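Local coordinates for proton-dependent oligopeptide transporter family protein (Xanthomonas campestris, PDB 6EI3) that probably couples the movement of protons to the transport of small peptides across the bacterial inner membrane, as a POT-family member of the major facilitator superfamily, at residues 298-303 and 441-446. Sequence-based numbering, arbitrary orientation.
Sequences LVTPFF and TTVGNL
Thr441 sets its hydroxyl over one face of the Phe303 ring. OG1 lies 3.5 Å from Phe303 CD1, offset toward the rim, and the side chains cross at about a right angle. CG of Phe303 is anti to its carbonyl carbon (chi1 -72°), beside the backbone N and near Thr441 CA. The opposite ring face carries Phe302 CD2, 3.9 Å above the plane, over the centre. One turn back, Thr300 meets Val443: its CG2 is 3.8 Å from Val443 CB and equally close to CG1. Thr300 OG1 is hydrogen-bonded to Ala297 O and Trp447 NE1. Beside the Thr300–Val443 pair the backbones come close, with Thr300 O 3.2 Å from Gly444 CA. Gly444 has no side chain, and its CA also lies loosely against Phe303 CB. Here transmembrane helices 281-306 and 430-456 of the major facilitator fold meet; the axes of segments 298-303 and 441-446 approach to 7.2 Å and cross at -65°. Helix 281-306 is kinked at Pro301, and Thr300 and Pro301 also touch a bound monoacylglycerol. Asn445 ND2 donates to Thr441 O at 2.8 Å, from above the carbonyl plane; Asn445 N donates there too. Asn445 OD1 hydrogen-bonds to His52 ND1, and ND2 also to Asp307 OD2.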
ATOM      1  N   LEU A 298      -9.455  -1.536  -9.726  1.00 29.00           N
ATOM      2  CA  LEU A 298     -10.290  -2.676  -9.352  1.00 28.98           C
ATOM      3  C   LEU A 298      -9.680  -3.553  -8.274  1.00 29.56           C
ATOM      4  O   LEU A 298     -10.388  -4.363  -7.678  1.00 29.73           O
ATOM      5  CB  LEU A 298     -10.646  -3.483 -10.613  1.00 30.41           C
ATOM      6  CG  LEU A 298     -11.603  -2.779 -11.565  1.00 36.14           C
ATOM      7  CD1 LEU A 298     -11.703  -3.516 -12.900  1.00 37.97           C
ATOM      8  CD2 LEU A 298     -12.986  -2.619 -10.937  1.00 39.90           C
ATOM      9  N   VAL A 299      -8.374  -3.391  -8.030  1.00 25.02           N
ATOM     10  CA  VAL A 299      -7.598  -4.081  -6.995  1.00 24.39           C
ATOM     11  C   VAL A 299      -7.633  -3.291  -5.668  1.00 27.51           C
ATOM     12  O   VAL A 299      -7.401  -3.883  -4.618  1.00 27.18           O
ATOM     13  CB  VAL A 299      -6.139  -4.388  -7.480  1.00 27.85           C
ATOM     14  CG1 VAL A 299      -5.176  -4.657  -6.314  1.00 27.86           C
ATOM     15  CG2 VAL A 299      -6.138  -5.581  -8.428  1.00 27.71           C
ATOM     16  N   THR A 300      -7.921  -1.974  -5.702  1.00 23.55           N
ATOM     17  CA  THR A 300      -7.949  -1.136  -4.471  1.00 23.70           C
ATOM     18  C   THR A 300      -8.773  -1.777  -3.311  1.00 27.87           C
ATOM     19  O   THR A 300      -8.281  -1.713  -2.195  1.00 26.82           O
ATOM     20  CB  THR A 300      -8.379   0.325  -4.746  1.00 30.36           C
ATOM     21  OG1 THR A 300      -9.710   0.352  -5.278  1.00 31.21           O
ATOM     22  CG2 THR A 300      -7.431   1.049  -5.673  1.00 28.62           C
ATOM     23  N   PRO A 301      -9.941  -2.469  -3.519  1.00 26.61           N
ATOM     24  CA  PRO A 301     -10.642  -3.091  -2.371  1.00 26.07           C
ATOM     25  C   PRO A 301      -9.819  -4.184  -1.705  1.00 30.22           C
ATOM     26  O   PRO A 301      -9.997  -4.409  -0.514  1.00 29.72           O
ATOM     27  CB  PRO A 301     -11.902  -3.664  -3.015  1.00 28.20           C
ATOM     28  CG  PRO A 301     -12.139  -2.744  -4.203  1.00 32.46           C
ATOM     29  CD  PRO A 301     -10.751  -2.640  -4.746  1.00 27.87           C
ATOM     30  N   PHE A 302      -8.882  -4.836  -2.443  1.00 26.32           N
ATOM     31  CA  PHE A 302      -8.017  -5.832  -1.806  1.00 24.72           C
ATOM     32  C   PHE A 302      -7.199  -5.139  -0.698  1.00 27.03           C
ATOM     33  O   PHE A 302      -7.044  -5.694   0.387  1.00 28.08           O
ATOM     34  CB  PHE A 302      -7.073  -6.553  -2.817  1.00 25.18           C
ATOM     35  CG  PHE A 302      -5.989  -7.306  -2.073  1.00 25.67           C
ATOM     36  CD1 PHE A 302      -6.261  -8.531  -1.465  1.00 27.63           C
ATOM     37  CD2 PHE A 302      -4.736  -6.731  -1.866  1.00 25.49           C
ATOM     38  CE1 PHE A 302      -5.278  -9.191  -0.709  1.00 27.58           C
ATOM     39  CE2 PHE A 302      -3.767  -7.383  -1.106  1.00 27.71           C
ATOM     40  CZ  PHE A 302      -4.049  -8.604  -0.521  1.00 25.42           C
ATOM     41  N   PHE A 303      -6.653  -3.953  -0.984  1.00 23.77           N
ATOM     42  CA  PHE A 303      -5.842  -3.215  -0.008  1.00 23.70           C
ATOM     43  C   PHE A 303      -6.666  -2.661   1.137  1.00 25.70           C
ATOM     44  O   PHE A 303      -6.130  -2.555   2.239  1.00 24.96           O
ATOM     45  CB  PHE A 303      -4.990  -2.138  -0.683  1.00 26.17           C
ATOM     46  CG  PHE A 303      -3.864  -2.775  -1.456  1.00 27.13           C
ATOM     47  CD1 PHE A 303      -2.781  -3.351  -0.794  1.00 29.64           C
ATOM     48  CD2 PHE A 303      -3.888  -2.812  -2.846  1.00 28.82           C
ATOM     49  CE1 PHE A 303      -1.754  -3.982  -1.510  1.00 30.17           C
ATOM     50  CE2 PHE A 303      -2.850  -3.432  -3.566  1.00 31.34           C
ATOM     51  CZ  PHE A 303      -1.808  -4.038  -2.892  1.00 28.69           C
ATOM     52  N   THR A 441      -2.678   1.228  -3.000  1.00 23.08           N
ATOM     53  CA  THR A 441      -2.751   1.100  -1.536  1.00 22.37           C
ATOM     54  C   THR A 441      -3.349   2.367  -0.948  1.00 25.95           C
ATOM     55  O   THR A 441      -4.213   2.255  -0.081  1.00 25.47           O
ATOM     56  CB  THR A 441      -1.360   0.865  -0.943  1.00 28.22           C
ATOM     57  OG1 THR A 441      -0.917  -0.412  -1.372  1.00 29.88           O
ATOM     58  CG2 THR A 441      -1.359   0.908   0.602  1.00 25.11           C
ATOM     59  N   THR A 442      -2.897   3.578  -1.405  1.00 23.29           N
ATOM     60  CA  THR A 442      -3.451   4.849  -0.901  1.00 23.38           C
ATOM     61  C   THR A 442      -4.977   4.801  -1.044  1.00 28.13           C
ATOM     62  O   THR A 442      -5.680   5.021  -0.058  1.00 28.32           O
ATOM     63  CB  THR A 442      -2.848   6.077  -1.647  1.00 29.12           C
ATOM     64  OG1 THR A 442      -1.486   6.234  -1.269  1.00 31.55           O
ATOM     65  CG2 THR A 442      -3.575   7.396  -1.335  1.00 25.30           C
ATOM     66  N   VAL A 443      -5.481   4.474  -2.266  1.00 25.26           N
ATOM     67  CA  VAL A 443      -6.925   4.461  -2.563  1.00 24.94           C
ATOM     68  C   VAL A 443      -7.657   3.351  -1.757  1.00 29.00           C
ATOM     69  O   VAL A 443      -8.714   3.640  -1.201  1.00 29.62           O
ATOM     70  CB  VAL A 443      -7.229   4.458  -4.084  1.00 28.89           C
ATOM     71  CG1 VAL A 443      -8.732   4.401  -4.371  1.00 28.70           C
ATOM     72  CG2 VAL A 443      -6.627   5.697  -4.751  1.00 28.96           C
ATOM     73  N   GLY A 444      -7.075   2.151  -1.617  1.00 24.25           N
ATOM     74  CA  GLY A 444      -7.692   1.125  -0.779  1.00 24.02           C
ATOM     75  C   GLY A 444      -7.874   1.581   0.670  1.00 28.20           C
ATOM     76  O   GLY A 444      -8.900   1.289   1.297  1.00 27.29           O
ATOM     77  N   ASN A 445      -6.898   2.338   1.212  1.00 23.97           N
ATOM     78  CA  ASN A 445      -6.978   2.891   2.565  1.00 23.20           C
ATOM     79  C   ASN A 445      -8.019   3.994   2.663  1.00 28.41           C
ATOM     80  O   ASN A 445      -8.667   4.103   3.698  1.00 28.59           O
ATOM     81  CB  ASN A 445      -5.598   3.326   3.095  1.00 22.20           C
ATOM     82  CG  ASN A 445      -4.794   2.136   3.532  1.00 37.43           C
ATOM     83  OD1 ASN A 445      -4.843   1.717   4.687  1.00 28.47           O
ATOM     84  ND2 ASN A 445      -4.139   1.488   2.593  1.00 25.51           N
ATOM     85  N   LEU A 446      -8.260   4.742   1.559  1.00 26.39           N
ATOM     86  CA  LEU A 446      -9.309   5.752   1.513  1.00 26.79           C
ATOM     87  C   LEU A 446     -10.665   5.069   1.712  1.00 32.96           C
ATOM     88  O   LEU A 446     -11.485   5.606   2.470  1.00 31.73           O
ATOM     89  CB  LEU A 446      -9.302   6.562   0.189  1.00 26.76           C
ATOM     90  CG  LEU A 446     -10.546   7.429  -0.121  1.00 30.86           C
ATOM     91  CD1 LEU A 446     -10.740   8.572   0.909  1.00 29.58           C
ATOM     92  CD2 LEU A 446     -10.523   7.969  -1.575  1.00 32.31           C
TER